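Long-range contacts in putative laminarinase (Phanerochaete chrysosporium, PDB 2WNE), which probably hydrolyses internal O-glycosidic bonds of beta-glucans such as laminarin, as a member of glycoside hydrolase family 16: residues 23-28 / 250-255; 97-102 / 255-260; 102-107 / 114-119; 130-135 / 163-168. The protein carries 1 engineered substitution. All coordinates share one frame; numbering follows the deposited sequence.

Interaction 1: residues 23-28 / 250-255; sequences IADPTH and NLTFCG. With BGC (beta-D-glucopyranose), chain B; BGC (beta-D-glucopyranose), chain C; GLC (alpha-D-glucopyranose), chain D.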
# COMPACT_ATOMS: atom_id res chain seq x y z
N ILE A 23 15.07 7.54 4.33
CA ILE A 23 15.45 8.06 3.03
C ILE A 23 14.68 9.35 2.78
O ILE A 23 13.60 9.55 3.35
CB ILE A 23 15.24 7.02 1.84
CG1 ILE A 23 13.75 6.62 1.68
CG2 ILE A 23 16.21 5.79 1.98
CD1 ILE A 23 13.44 5.76 0.43
N ALA A 24 15.26 10.22 1.95
CA ALA A 24 14.52 11.34 1.39
C ALA A 24 13.29 10.76 0.69
O ALA A 24 13.41 9.78 -0.04
CB ALA A 24 15.41 12.10 0.38
N ASP A 25 12.09 11.32 0.93
CA ASP A 25 10.88 10.79 0.29
C ASP A 25 10.95 10.91 -1.24
O ASP A 25 10.98 12.02 -1.76
CB ASP A 25 9.60 11.47 0.81
CG ASP A 25 8.35 10.85 0.24
OD1 ASP A 25 8.39 9.69 -0.19
OD2 ASP A 25 7.30 11.51 0.16
N PRO A 26 10.97 9.77 -1.97
CA PRO A 26 11.02 9.83 -3.42
C PRO A 26 9.80 10.55 -4.04
O PRO A 26 9.90 11.06 -5.15
CB PRO A 26 11.06 8.35 -3.82
CG PRO A 26 11.58 7.65 -2.62
CD PRO A 26 10.96 8.36 -1.50
N THR A 27 8.69 10.62 -3.32
CA THR A 27 7.52 11.35 -3.78
C THR A 27 7.40 12.75 -3.16
O THR A 27 6.32 13.37 -3.20
CB THR A 27 6.21 10.55 -3.55
OG1 THR A 27 6.13 10.11 -2.18
CG2 THR A 27 6.16 9.34 -4.50
N HIS A 28 8.51 13.23 -2.59
CA HIS A 28 8.63 14.66 -2.17
C HIS A 28 7.61 15.17 -1.15
O HIS A 28 7.23 16.35 -1.18
CB HIS A 28 8.75 15.59 -3.40
CG HIS A 28 9.71 15.07 -4.43
ND1 HIS A 28 9.30 14.54 -5.63
CD2 HIS A 28 11.06 14.96 -4.40
CE1 HIS A 28 10.36 14.13 -6.31
NE2 HIS A 28 11.44 14.37 -5.58
N ASN A 250 4.31 1.98 4.05
CA ASN A 250 4.81 3.31 4.40
C ASN A 250 3.68 4.27 4.64
O ASN A 250 2.52 3.95 4.37
CB ASN A 250 5.74 3.88 3.30
CG ASN A 250 5.00 4.19 2.01
OD1 ASN A 250 4.69 3.29 1.21
ND2 ASN A 250 4.69 5.49 1.79
N LEU A 251 4.03 5.44 5.16
CA LEU A 251 3.09 6.54 5.24
C LEU A 251 3.86 7.81 4.95
O LEU A 251 4.83 8.14 5.68
CB LEU A 251 2.43 6.60 6.63
CG LEU A 251 1.66 7.88 7.03
CD1 LEU A 251 0.44 8.15 6.12
CD2 LEU A 251 1.23 7.91 8.49
N THR A 252 3.47 8.51 3.87
CA THR A 252 4.00 9.85 3.64
C THR A 252 2.86 10.85 3.75
O THR A 252 1.71 10.47 4.03
CB THR A 252 4.85 9.98 2.32
OG1 THR A 252 5.47 11.27 2.27
CG2 THR A 252 4.02 9.77 1.07
N PHE A 253 3.20 12.13 3.59
CA PHE A 253 2.22 13.23 3.67
C PHE A 253 2.42 14.14 2.48
O PHE A 253 3.55 14.33 2.08
CB PHE A 253 2.48 14.07 4.93
CG PHE A 253 2.30 13.31 6.21
CD1 PHE A 253 3.36 12.63 6.79
CD2 PHE A 253 1.05 13.28 6.82
CE1 PHE A 253 3.18 11.92 7.98
CE2 PHE A 253 0.86 12.57 7.98
CZ PHE A 253 1.92 11.90 8.56
N CYS A 254 1.35 14.75 1.97
CA CYS A 254 1.43 15.72 0.87
C CYS A 254 2.24 15.18 -0.31
O CYS A 254 2.00 14.06 -0.76
CB CYS A 254 1.99 17.08 1.38
SG CYS A 254 1.15 17.64 2.89
N GLY A 255 3.21 15.95 -0.79
CA GLY A 255 4.06 15.51 -1.88
C GLY A 255 3.36 15.40 -3.23
O GLY A 255 2.31 15.99 -3.43
C2 BGC B . 8.51 7.24 -7.11
C3 BGC B . 9.88 6.97 -7.75
C4 BGC B . 10.73 5.97 -6.96
C5 BGC B . 9.90 4.74 -6.57
C6 BGC B . 10.66 3.70 -5.73
C1 BGC B . 7.82 5.94 -6.71
O2 BGC B . 7.67 8.01 -7.94
O3 BGC B . 10.62 8.16 -7.77
O4 BGC B . 11.86 5.65 -7.74
O5 BGC B . 8.70 5.16 -5.91
O6 BGC B . 11.03 4.19 -4.45
C2 BGC C . 10.20 10.32 -8.70
C3 BGC C . 10.34 11.24 -9.93
C4 BGC C . 11.59 10.90 -10.76
C5 BGC C . 11.73 9.39 -10.97
C6 BGC C . 13.05 8.99 -11.65
C1 BGC C . 10.49 8.85 -9.02
O2 BGC C . 8.91 10.46 -8.12
O3 BGC C . 10.32 12.57 -9.43
O4 BGC C . 11.48 11.50 -12.03
O5 BGC C . 11.70 8.72 -9.73
O6 BGC C . 12.98 7.63 -12.02
C1 GLC D . 3.52 4.36 -6.21
C2 GLC D . 4.80 5.01 -6.79
C3 GLC D . 5.81 5.27 -5.67
C4 GLC D . 5.13 5.57 -4.33
C5 GLC D . 4.35 4.33 -3.88
C6 GLC D . 3.60 4.47 -2.55
O1 GLC D . 2.98 3.44 -7.14
O2 GLC D . 5.35 4.34 -7.90
O3 GLC D . 6.61 6.35 -6.03
O4 GLC D . 6.11 5.84 -3.35
O5 GLC D . 3.48 3.82 -4.88
O6 GLC D . 2.53 5.40 -2.67
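The carboxylate of Asp25 is met on both faces at its OD2. Thr252 OG1 donates to Asp25 OD2 at 2.8 Å from well above the plane, 63° out of it, while Thr27 OG1 reaches the same OD2 at 3.0 Å from the opposite face, nearer the plane and on the syn side. At the other end of the turn, the His28 ring has Pro26 O over one face, toward the rim, and O3 of the chain C glucose at its edge, 3.5 Å from CE1. Gly29 N is a further donor; with Thr27 it holds the loop side of OD2, while Thr252 ties it to the strand. An acid suits the place because its partners are donors, and threonine suits position 252 because its OG1, turned away from its own backbone N (chi1 -172°), reaches OD2 while CG2 packs against Thr27 OG1.

Residues 25-28 form a type I turn, closed by His28 N to Asp25 O at 2.9 Å, with Pro26 in a corner position whose phi fits the proline ring. The turn lies in the loop between strands 18-20 and 31-33 and packs against strand 246-253, an inner strand of the concave sheet of the beta jelly roll common to family 16. Pro26 O accepts a bond from chain C O2 at 3.2 Å, and Thr27 CG2 rests 3.4 Å from O3 of the alpha-glucose.

Where the strand ends, Gly255 CA approaches Thr27 O and His28 O by CA-H...O contacts, both 3.4 Å. Any side chain at Gly255 would run into Thr27 O.

Interaction 2: residues 97-102 / 255-260; sequences GTWPAA and GDWAGQ. With BGC (beta-D-glucopyranose), chain E; BGC (beta-D-glucopyranose), chain F; GLC (alpha-D-glucopyranose), chain D; BGC (beta-D-glucopyranose), chain G.
The carbonyl O of Asp256, a residue whose backbone N meets the edge of the Trp99 indole, receives Gln260 NE2 at 2.9 Å in a nearly straight bond (169°) lying in the carbonyl plane. Gln260 thus braces the short, weakly bonded helix at about 255-258, which follows strand 246-253 and stands beside the sugar cleft of the jelly roll; the same NE2 also makes a weak bond to the ring oxygen of the chain F glucose.

Two tryptophans carry the contact. They form an offset edge-to-face pair, with the six-membered edge of Trp257 turned to the face of Trp99, centroids 5.3 Å apart and planes at 85°. Trp257 CB adds a CH-pi contact over the six-membered ring of Trp99, 3.8 Å from its centroid. Because CG of Trp257 stands anti to its backbone N (chi1 -178°), the indole extends from the helix past Trp99 into the cleft, where its broad flat face can lie against sugar: C4 of chain F and O5 of chain E lie over it. Trp99 instead offers its edge, with CZ2 3.7 Å from O3 of chain E, and its NE1 is bonded to Glu120.

The small side chain of Ala101 lets the alpha-glucose come close, its CB 3.4 Å from C6 of that sugar. On the helix, Ala258 is small enough for a near approach to the strand: Ala258 CB packs 3.9 Å from Trp99 CB and lies 4.1 Å from Gly97 O.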
# COMPACT_ATOMS: atom_id res chain seq x y z
N GLY A 97 -4.05 14.98 4.27
CA GLY A 97 -2.63 15.03 4.00
C GLY A 97 -1.97 13.64 3.96
O GLY A 97 -0.88 13.51 3.38
N THR A 98 -2.61 12.63 4.56
CA THR A 98 -1.99 11.28 4.61
C THR A 98 -1.95 10.60 3.25
O THR A 98 -2.90 10.70 2.42
CB THR A 98 -2.68 10.30 5.60
OG1 THR A 98 -4.03 10.06 5.18
CG2 THR A 98 -2.64 10.83 7.04
N TRP A 99 -0.85 9.89 3.02
CA TRP A 99 -0.68 9.12 1.79
C TRP A 99 0.00 7.80 2.15
O TRP A 99 1.22 7.66 2.04
CB TRP A 99 0.06 9.95 0.73
CG TRP A 99 0.39 9.27 -0.58
CD1 TRP A 99 -0.04 8.03 -1.02
CD2 TRP A 99 1.23 9.80 -1.62
NE1 TRP A 99 0.49 7.76 -2.27
CE2 TRP A 99 1.28 8.83 -2.66
CE3 TRP A 99 1.95 10.99 -1.78
CZ2 TRP A 99 2.02 9.02 -3.83
CZ3 TRP A 99 2.68 11.19 -2.96
CH2 TRP A 99 2.72 10.21 -3.96
N PRO A 100 -0.81 6.81 2.62
CA PRO A 100 -0.27 5.50 2.98
C PRO A 100 -0.25 4.55 1.80
O PRO A 100 -1.07 4.69 0.90
CB PRO A 100 -1.26 4.98 4.02
CG PRO A 100 -2.62 5.67 3.64
CD PRO A 100 -2.28 6.90 2.81
N ALA A 101 0.65 3.57 1.82
CA ALA A 101 0.65 2.52 0.81
C ALA A 101 1.20 1.21 1.36
O ALA A 101 2.07 1.23 2.23
CB ALA A 101 1.46 2.96 -0.45
N ALA A 102 0.63 0.10 0.86
CA ALA A 102 1.22 -1.24 0.92
C ALA A 102 1.41 -1.65 -0.54
O ALA A 102 0.45 -1.69 -1.31
CB ALA A 102 0.30 -2.22 1.61
N GLY A 255 3.21 15.95 -0.79
CA GLY A 255 4.06 15.51 -1.88
C GLY A 255 3.36 15.40 -3.23
O GLY A 255 2.31 15.99 -3.43
N ASP A 256 3.95 14.64 -4.14
CA ASP A 256 3.60 14.74 -5.58
C ASP A 256 2.14 14.43 -5.95
O ASP A 256 1.61 15.01 -6.89
CB ASP A 256 4.60 13.95 -6.42
CG ASP A 256 6.02 14.54 -6.34
OD1 ASP A 256 6.15 15.72 -5.93
OD2 ASP A 256 6.99 13.85 -6.67
N TRP A 257 1.49 13.58 -5.17
CA TRP A 257 0.08 13.30 -5.37
C TRP A 257 -0.82 14.00 -4.32
O TRP A 257 -1.56 14.95 -4.65
CB TRP A 257 -0.15 11.78 -5.46
CG TRP A 257 -1.59 11.35 -5.71
CD1 TRP A 257 -2.62 12.12 -6.20
CD2 TRP A 257 -2.13 10.03 -5.53
NE1 TRP A 257 -3.77 11.37 -6.30
CE2 TRP A 257 -3.50 10.08 -5.90
CE3 TRP A 257 -1.60 8.82 -5.04
CZ2 TRP A 257 -4.34 8.97 -5.81
CZ3 TRP A 257 -2.44 7.72 -4.96
CH2 TRP A 257 -3.79 7.80 -5.35
N ALA A 258 -0.76 13.54 -3.06
CA ALA A 258 -1.62 14.07 -1.98
C ALA A 258 -1.53 15.59 -1.76
O ALA A 258 -2.50 16.22 -1.33
CB ALA A 258 -1.34 13.33 -0.66
N GLY A 259 -0.36 16.17 -2.06
CA GLY A 259 -0.11 17.60 -1.81
C GLY A 259 -0.61 18.60 -2.84
O GLY A 259 -0.65 19.79 -2.56
N GLN A 260 -1.00 18.14 -4.03
CA GLN A 260 -1.59 19.01 -5.05
C GLN A 260 -2.81 19.69 -4.46
O GLN A 260 -3.67 19.03 -3.89
CB GLN A 260 -1.99 18.21 -6.29
CG GLN A 260 -0.82 17.45 -6.95
CD GLN A 260 -1.28 16.74 -8.21
OE1 GLN A 260 -2.29 17.12 -8.80
NE2 GLN A 260 -0.56 15.70 -8.63
C2 BGC E . 1.56 8.31 -7.48
C3 BGC E . 1.39 6.79 -7.47
C4 BGC E . -0.05 6.32 -7.62
C5 BGC E . -0.72 7.05 -8.78
C6 BGC E . -2.21 6.72 -8.84
C1 BGC E . 0.81 8.92 -8.65
O2 BGC E . 2.92 8.63 -7.59
O3 BGC E . 1.91 6.29 -6.27
O4 BGC E . -0.09 4.92 -7.82
O5 BGC E . -0.54 8.45 -8.63
O6 BGC E . -2.78 7.38 -9.95
C2 BGC F . 1.78 12.26 -9.58
C3 BGC F . 0.83 11.06 -9.69
C4 BGC F . -0.62 11.49 -9.93
C5 BGC F . -0.76 12.61 -10.96
C6 BGC F . -2.13 13.25 -10.77
C1 BGC F . 1.57 13.30 -10.68
O2 BGC F . 3.13 11.84 -9.63
O3 BGC F . 0.89 10.34 -8.48
O4 BGC F . -1.38 10.37 -10.35
O5 BGC F . 0.21 13.64 -10.82
O6 BGC F . -2.59 13.61 -12.06
C1 GLC D . 3.52 4.36 -6.21
C2 GLC D . 4.80 5.01 -6.79
C3 GLC D . 5.81 5.27 -5.67
C4 GLC D . 5.13 5.57 -4.33
C5 GLC D . 4.35 4.33 -3.88
C6 GLC D . 3.60 4.47 -2.55
O1 GLC D . 2.98 3.44 -7.14
O2 GLC D . 5.35 4.34 -7.90
O3 GLC D . 6.61 6.35 -6.03
O4 GLC D . 6.11 5.84 -3.35
O5 GLC D . 3.48 3.82 -4.88
O6 GLC D . 2.53 5.40 -2.67
C2 BGC G . 4.56 15.01 -10.44
C3 BGC G . 3.23 14.97 -11.18
C4 BGC G . 2.83 16.39 -11.58
C5 BGC G . 3.97 17.12 -12.30
C6 BGC G . 3.68 18.60 -12.50
C1 BGC G . 5.67 15.74 -11.23
O2 BGC G . 4.96 13.71 -10.07
O3 BGC G . 2.26 14.49 -10.28
O4 BGC G . 1.66 16.34 -12.37
O5 BGC G . 5.22 17.02 -11.62
O6 BGC G . 3.67 19.32 -11.28

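Interaction 3: residues 102-107 / 114-119; sequences AWETDE and GSVDII. Engineered in segment 114-119: Ser115 (natural residue Glu). With GLC (alpha-D-glucopyranose), chain D; BGC (beta-D-glucopyranose), chain B.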
# COMPACT_ATOMS: atom_id res chain seq x y z
N ALA A 102 0.63 0.10 0.86
CA ALA A 102 1.22 -1.24 0.92
C ALA A 102 1.41 -1.65 -0.54
O ALA A 102 0.45 -1.69 -1.31
CB ALA A 102 0.30 -2.22 1.61
N TRP A 103 2.66 -1.93 -0.91
CA TRP A 103 3.04 -2.07 -2.30
C TRP A 103 4.29 -2.93 -2.53
O TRP A 103 4.93 -3.37 -1.58
CB TRP A 103 3.17 -0.69 -2.95
CG TRP A 103 4.20 0.27 -2.36
CD1 TRP A 103 4.25 0.75 -1.07
CD2 TRP A 103 5.28 0.90 -3.06
NE1 TRP A 103 5.30 1.62 -0.93
CE2 TRP A 103 5.95 1.74 -2.13
CE3 TRP A 103 5.73 0.86 -4.40
CZ2 TRP A 103 7.06 2.53 -2.49
CZ3 TRP A 103 6.85 1.68 -4.76
CH2 TRP A 103 7.49 2.49 -3.81
N GLU A 104 4.61 -3.20 -3.79
CA GLU A 104 5.82 -3.96 -4.14
C GLU A 104 6.56 -3.21 -5.23
O GLU A 104 5.93 -2.62 -6.08
CB GLU A 104 5.48 -5.38 -4.62
CG GLU A 104 5.05 -6.31 -3.50
CD GLU A 104 4.80 -7.73 -3.96
OE1 GLU A 104 5.05 -8.02 -5.16
OE2 GLU A 104 4.35 -8.55 -3.10
N THR A 105 7.90 -3.25 -5.18
CA THR A 105 8.74 -2.60 -6.19
C THR A 105 10.17 -3.12 -6.10
O THR A 105 10.53 -3.81 -5.14
CB THR A 105 8.73 -1.02 -6.00
OG1 THR A 105 9.16 -0.36 -7.19
CG2 THR A 105 9.59 -0.58 -4.84
N ASP A 106 10.98 -2.80 -7.11
CA ASP A 106 12.43 -2.90 -7.01
C ASP A 106 12.93 -1.46 -7.12
O ASP A 106 12.96 -0.89 -8.22
CB ASP A 106 12.98 -3.76 -8.17
CG ASP A 106 14.52 -3.83 -8.18
OD1 ASP A 106 15.18 -3.04 -7.47
OD2 ASP A 106 15.07 -4.68 -8.92
N GLU A 107 13.33 -0.87 -5.99
CA GLU A 107 13.70 0.55 -5.97
C GLU A 107 14.91 0.83 -6.84
O GLU A 107 15.03 1.92 -7.40
CB GLU A 107 13.98 1.05 -4.56
CG GLU A 107 12.74 1.13 -3.68
CD GLU A 107 13.10 1.06 -2.22
OE1 GLU A 107 13.63 0.00 -1.81
OE2 GLU A 107 12.88 2.06 -1.49
N GLY A 114 9.24 -2.56 -12.27
CA GLY A 114 7.80 -2.42 -11.99
C GLY A 114 7.46 -2.02 -10.57
O GLY A 114 8.28 -2.08 -9.67
N SER A 115 6.22 -1.58 -10.37
CA SER A 115 5.68 -1.41 -9.04
C SER A 115 4.17 -1.74 -9.06
O SER A 115 3.49 -1.44 -10.04
CB SER A 115 6.03 -0.03 -8.43
OG SER A 115 5.38 1.07 -9.03
N VAL A 116 3.69 -2.45 -8.05
CA VAL A 116 2.29 -2.74 -7.89
C VAL A 116 1.82 -2.25 -6.53
O VAL A 116 2.38 -2.62 -5.49
CB VAL A 116 1.95 -4.27 -8.11
CG1 VAL A 116 2.98 -5.18 -7.47
CG2 VAL A 116 0.55 -4.60 -7.61
N ASP A 117 0.81 -1.37 -6.54
CA ASP A 117 0.18 -0.87 -5.32
C ASP A 117 -1.04 -1.72 -5.00
O ASP A 117 -1.92 -1.90 -5.84
CB ASP A 117 -0.23 0.60 -5.46
CG ASP A 117 0.97 1.53 -5.59
OD1 ASP A 117 1.54 1.93 -4.56
OD2 ASP A 117 1.32 1.86 -6.74
N ILE A 118 -1.06 -2.23 -3.77
CA ILE A 118 -2.13 -3.12 -3.29
C ILE A 118 -3.12 -2.28 -2.46
O ILE A 118 -4.33 -2.40 -2.59
CB ILE A 118 -1.48 -4.32 -2.48
CG1 ILE A 118 -0.48 -5.07 -3.39
CG2 ILE A 118 -2.55 -5.29 -1.93
CD1 ILE A 118 0.60 -5.92 -2.69
N ILE A 119 -2.57 -1.43 -1.60
CA ILE A 119 -3.32 -0.47 -0.84
C ILE A 119 -2.68 0.90 -1.09
O ILE A 119 -1.46 1.09 -0.93
CB ILE A 119 -3.30 -0.81 0.68
CG1 ILE A 119 -3.72 -2.27 0.91
CG2 ILE A 119 -4.15 0.24 1.50
CD1 ILE A 119 -3.43 -2.81 2.34
C1 GLC D . 3.52 4.36 -6.21
C2 GLC D . 4.80 5.01 -6.79
C3 GLC D . 5.81 5.27 -5.67
C4 GLC D . 5.13 5.57 -4.33
C5 GLC D . 4.35 4.33 -3.88
C6 GLC D . 3.60 4.47 -2.55
O1 GLC D . 2.98 3.44 -7.14
O2 GLC D . 5.35 4.34 -7.90
O3 GLC D . 6.61 6.35 -6.03
O4 GLC D . 6.11 5.84 -3.35
O5 GLC D . 3.48 3.82 -4.88
O6 GLC D . 2.53 5.40 -2.67
C2 BGC B . 8.51 7.24 -7.11
C3 BGC B . 9.88 6.97 -7.75
C4 BGC B . 10.73 5.97 -6.96
C5 BGC B . 9.90 4.74 -6.57
C6 BGC B . 10.66 3.70 -5.73
C1 BGC B . 7.82 5.94 -6.71
O2 BGC B . 7.67 8.01 -7.94
O3 BGC B . 10.62 8.16 -7.77
O4 BGC B . 11.86 5.65 -7.74
O5 BGC B . 8.70 5.16 -5.91
O6 BGC B . 11.03 4.19 -4.45
O HOH W 1 11.07 -1.01 -10.39
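Trp103 lays one face of its indole under the alpha-glucose, whose C5 sits above the ring centre with CE2 3.5 Å away. Asp117 runs alongside, pointing the same way into the cleft, its carboxylate only 16° from the indole plane and OD1 3.5 Å from Trp103 CB. Its OD2 is modelled 2.3 Å from O1 of this sugar, too short to trust in detail, and the aspartate was built in two conformers. Ser115, an engineered replacement of glutamate, has its CB at the indole edge, 4.1 Å from Trp103 CZ3.

CG of Trp103 lies between the backbone N and the carbonyl carbon (chi1 60°), and Asn250 OD1 takes the NE1 hydrogen, fixing the ring's rotation. Exchanging Trp103 for an alanine would probably strip the sugar of its flat platform and leave the Asn250 oxygen without this donor.

Behind these side chains the two strands form an antiparallel hairpin. Glu104 and Val116 are a hydrogen-bonded pair, with Glu104 N to Val116 O at 2.9 Å, and Thr105 OG1 adds a bond to Gly114 O at 3.1 Å. At the other end Ala102 O accepts both Ile118 N and Ile119 N, a classic beta bulge. On the reverse face, compact Ala102 packs its CB 3.8 Å from Ile119 CD1, in the core between the sheets.

The natural 115-120 sequence, Glu-Val-Asp-Ile-Ile-Glu, matches the family 16 signature, whose first glutamate is the nucleophile in relatives and whose last, here Glu120, probably corresponds to their acid/base. Without the first carboxylate the deposited protein probably lacks its nucleophile.

Interaction 4: residues 130-135 / 163-168; sequences MTLHTG and TGCGVQ. With BGC (beta-D-glucopyranose), chain E; GLC (alpha-D-glucopyranose), chain D.
His133 is wedged between Gly164 and sugar. Gly164 CA makes a CH-pi contact over one face of the imidazole, 3.9 Å from its centroid, and O2 of the alpha-glucose lies over the opposite face. NE2 donates to O4 of the chain E glucose at 2.8 Å, nearly straight (164°). A side chain on Gly164 would collide with Leu132 O and with the ring, so only glycine fits. An alanine in place of His133 would probably leave that O4 without its donor and open a gap above Gly164.

Packing is also close at Leu132, whose CB touches Cys165 SG at 3.5 Å; this sulfur is bridged to Cys155. Thr131 faces Gly166 across a non-hydrogen-bonded pair and brings CG2 to 3.2 Å from Thr163 O, which also accepts a bond from O6 of chain E. Met130, bent beyond CG, brings CE to 3.4 Å from Val167 O. The more open side is at Gln168 and Thr163, both partly exposed, where Gln168 points away from the other strand.

Backbone bonds such as Met130 N to Val167 O, 2.9 Å, join the strands, an antiparallel pair in the concave sheet that forms the sugar-binding cleft of the family 16 jelly roll.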
# COMPACT_ATOMS: atom_id res chain seq x y z
N MET A 130 -5.68 0.25 -6.78
CA MET A 130 -4.68 -0.78 -7.10
C MET A 130 -4.09 -0.44 -8.48
O MET A 130 -4.83 -0.38 -9.47
CB MET A 130 -5.32 -2.18 -7.06
CG MET A 130 -5.78 -2.53 -5.66
SD MET A 130 -7.43 -3.23 -5.44
CE MET A 130 -8.52 -1.93 -6.09
N THR A 131 -2.78 -0.20 -8.53
CA THR A 131 -2.12 0.44 -9.67
C THR A 131 -0.76 -0.20 -9.97
O THR A 131 0.01 -0.51 -9.05
CB THR A 131 -1.90 1.98 -9.43
OG1 THR A 131 -3.08 2.53 -8.84
CG2 THR A 131 -1.59 2.75 -10.76
N LEU A 132 -0.49 -0.38 -11.26
CA LEU A 132 0.85 -0.78 -11.73
C LEU A 132 1.52 0.42 -12.35
O LEU A 132 0.86 1.24 -13.01
CB LEU A 132 0.79 -1.88 -12.79
CG LEU A 132 -0.05 -3.15 -12.62
CD1 LEU A 132 0.29 -4.12 -13.78
CD2 LEU A 132 0.20 -3.79 -11.26
N HIS A 133 2.83 0.54 -12.10
CA HIS A 133 3.67 1.48 -12.83
C HIS A 133 4.77 0.70 -13.52
O HIS A 133 5.47 -0.11 -12.87
CB HIS A 133 4.29 2.52 -11.88
CG HIS A 133 3.27 3.36 -11.18
ND1 HIS A 133 3.03 4.67 -11.53
CD2 HIS A 133 2.41 3.07 -10.17
CE1 HIS A 133 2.07 5.16 -10.75
NE2 HIS A 133 1.69 4.21 -9.92
N THR A 134 4.92 0.91 -14.82
CA THR A 134 5.96 0.22 -15.61
C THR A 134 6.74 1.19 -16.55
O THR A 134 6.41 2.38 -16.63
CB THR A 134 5.34 -0.94 -16.44
OG1 THR A 134 4.47 -0.40 -17.43
CG2 THR A 134 4.54 -1.89 -15.56
N GLY A 135 7.79 0.69 -17.20
CA GLY A 135 8.32 1.32 -18.43
C GLY A 135 7.39 1.07 -19.64
O GLY A 135 6.22 0.65 -19.47
N THR A 163 0.42 8.46 -13.65
CA THR A 163 -0.75 7.86 -12.98
C THR A 163 -0.63 6.32 -12.82
O THR A 163 -1.24 5.74 -11.91
CB THR A 163 -2.06 8.13 -13.70
OG1 THR A 163 -2.02 7.44 -14.96
CG2 THR A 163 -2.31 9.65 -13.92
N GLY A 164 0.14 5.67 -13.71
CA GLY A 164 0.10 4.20 -13.82
C GLY A 164 -1.22 3.71 -14.40
O GLY A 164 -2.09 4.52 -14.75
N CYS A 165 -1.39 2.39 -14.49
CA CYS A 165 -2.70 1.81 -14.84
C CYS A 165 -3.39 1.31 -13.55
O CYS A 165 -2.87 0.44 -12.83
CB CYS A 165 -2.56 0.66 -15.83
SG CYS A 165 -1.38 -0.65 -15.28
N GLY A 166 -4.55 1.87 -13.26
CA GLY A 166 -5.17 1.66 -11.98
C GLY A 166 -6.57 1.12 -12.05
O GLY A 166 -7.24 1.24 -13.07
N VAL A 167 -6.99 0.55 -10.91
CA VAL A 167 -8.36 0.07 -10.69
C VAL A 167 -8.85 0.61 -9.34
O VAL A 167 -8.11 0.60 -8.32
CB VAL A 167 -8.43 -1.49 -10.71
CG1 VAL A 167 -9.85 -2.02 -10.46
CG2 VAL A 167 -7.84 -2.06 -12.03
N GLN A 168 -10.10 1.08 -9.33
CA GLN A 168 -10.77 1.51 -8.11
C GLN A 168 -11.57 0.34 -7.50
O GLN A 168 -12.34 -0.33 -8.20
CB GLN A 168 -11.70 2.71 -8.43
CG GLN A 168 -10.99 3.98 -9.01
CD GLN A 168 -10.28 4.80 -7.93
OE1 GLN A 168 -9.05 4.95 -7.95
NE2 GLN A 168 -11.06 5.31 -6.95
C2 BGC E . 1.56 8.31 -7.48
C3 BGC E . 1.39 6.79 -7.47
C4 BGC E . -0.05 6.32 -7.62
C5 BGC E . -0.72 7.05 -8.78
C6 BGC E . -2.21 6.72 -8.84
C1 BGC E . 0.81 8.92 -8.65
O2 BGC E . 2.92 8.63 -7.59
O3 BGC E . 1.91 6.29 -6.27
O4 BGC E . -0.09 4.92 -7.82
O5 BGC E . -0.54 8.45 -8.63
O6 BGC E . -2.78 7.38 -9.95
C1 GLC D . 3.52 4.36 -6.21
C2 GLC D . 4.80 5.01 -6.79
C3 GLC D . 5.81 5.27 -5.67
C4 GLC D . 5.13 5.57 -4.33
C5 GLC D . 4.35 4.33 -3.88
C6 GLC D . 3.60 4.47 -2.55
O1 GLC D . 2.98 3.44 -7.14
O2 GLC D . 5.35 4.34 -7.90
O3 GLC D . 6.61 6.35 -6.03
O4 GLC D . 6.11 5.84 -3.35
O5 GLC D . 3.48 3.82 -4.88
O6 GLC D . 2.53 5.40 -2.67

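How the interactions relate
All four contacts border one sugar cleft, and each touches the alpha-glucose. Strands 246-253, 98-105, 115-120, 129-133 and 165-168 are successive neighbours in a single sheet, so the interactions follow one another across it. Interactions 1 and 2 share Gly255, lie with centres about 7 Å apart, and are joined by Thr252 O to Trp99 N at 2.8 Å. Interaction 3 holds Asp117 and the position of the probable nucleophile, now Ser115; interactions 2 and 4 line the neighbouring chain E glucose. Interaction 3 shares Ala102 with interaction 2 and is joined to interaction 4 through Asp117 N to Thr131 O, 2.8 Å. Interactions 1 and 4 do not touch: their centres are about 18 Å apart.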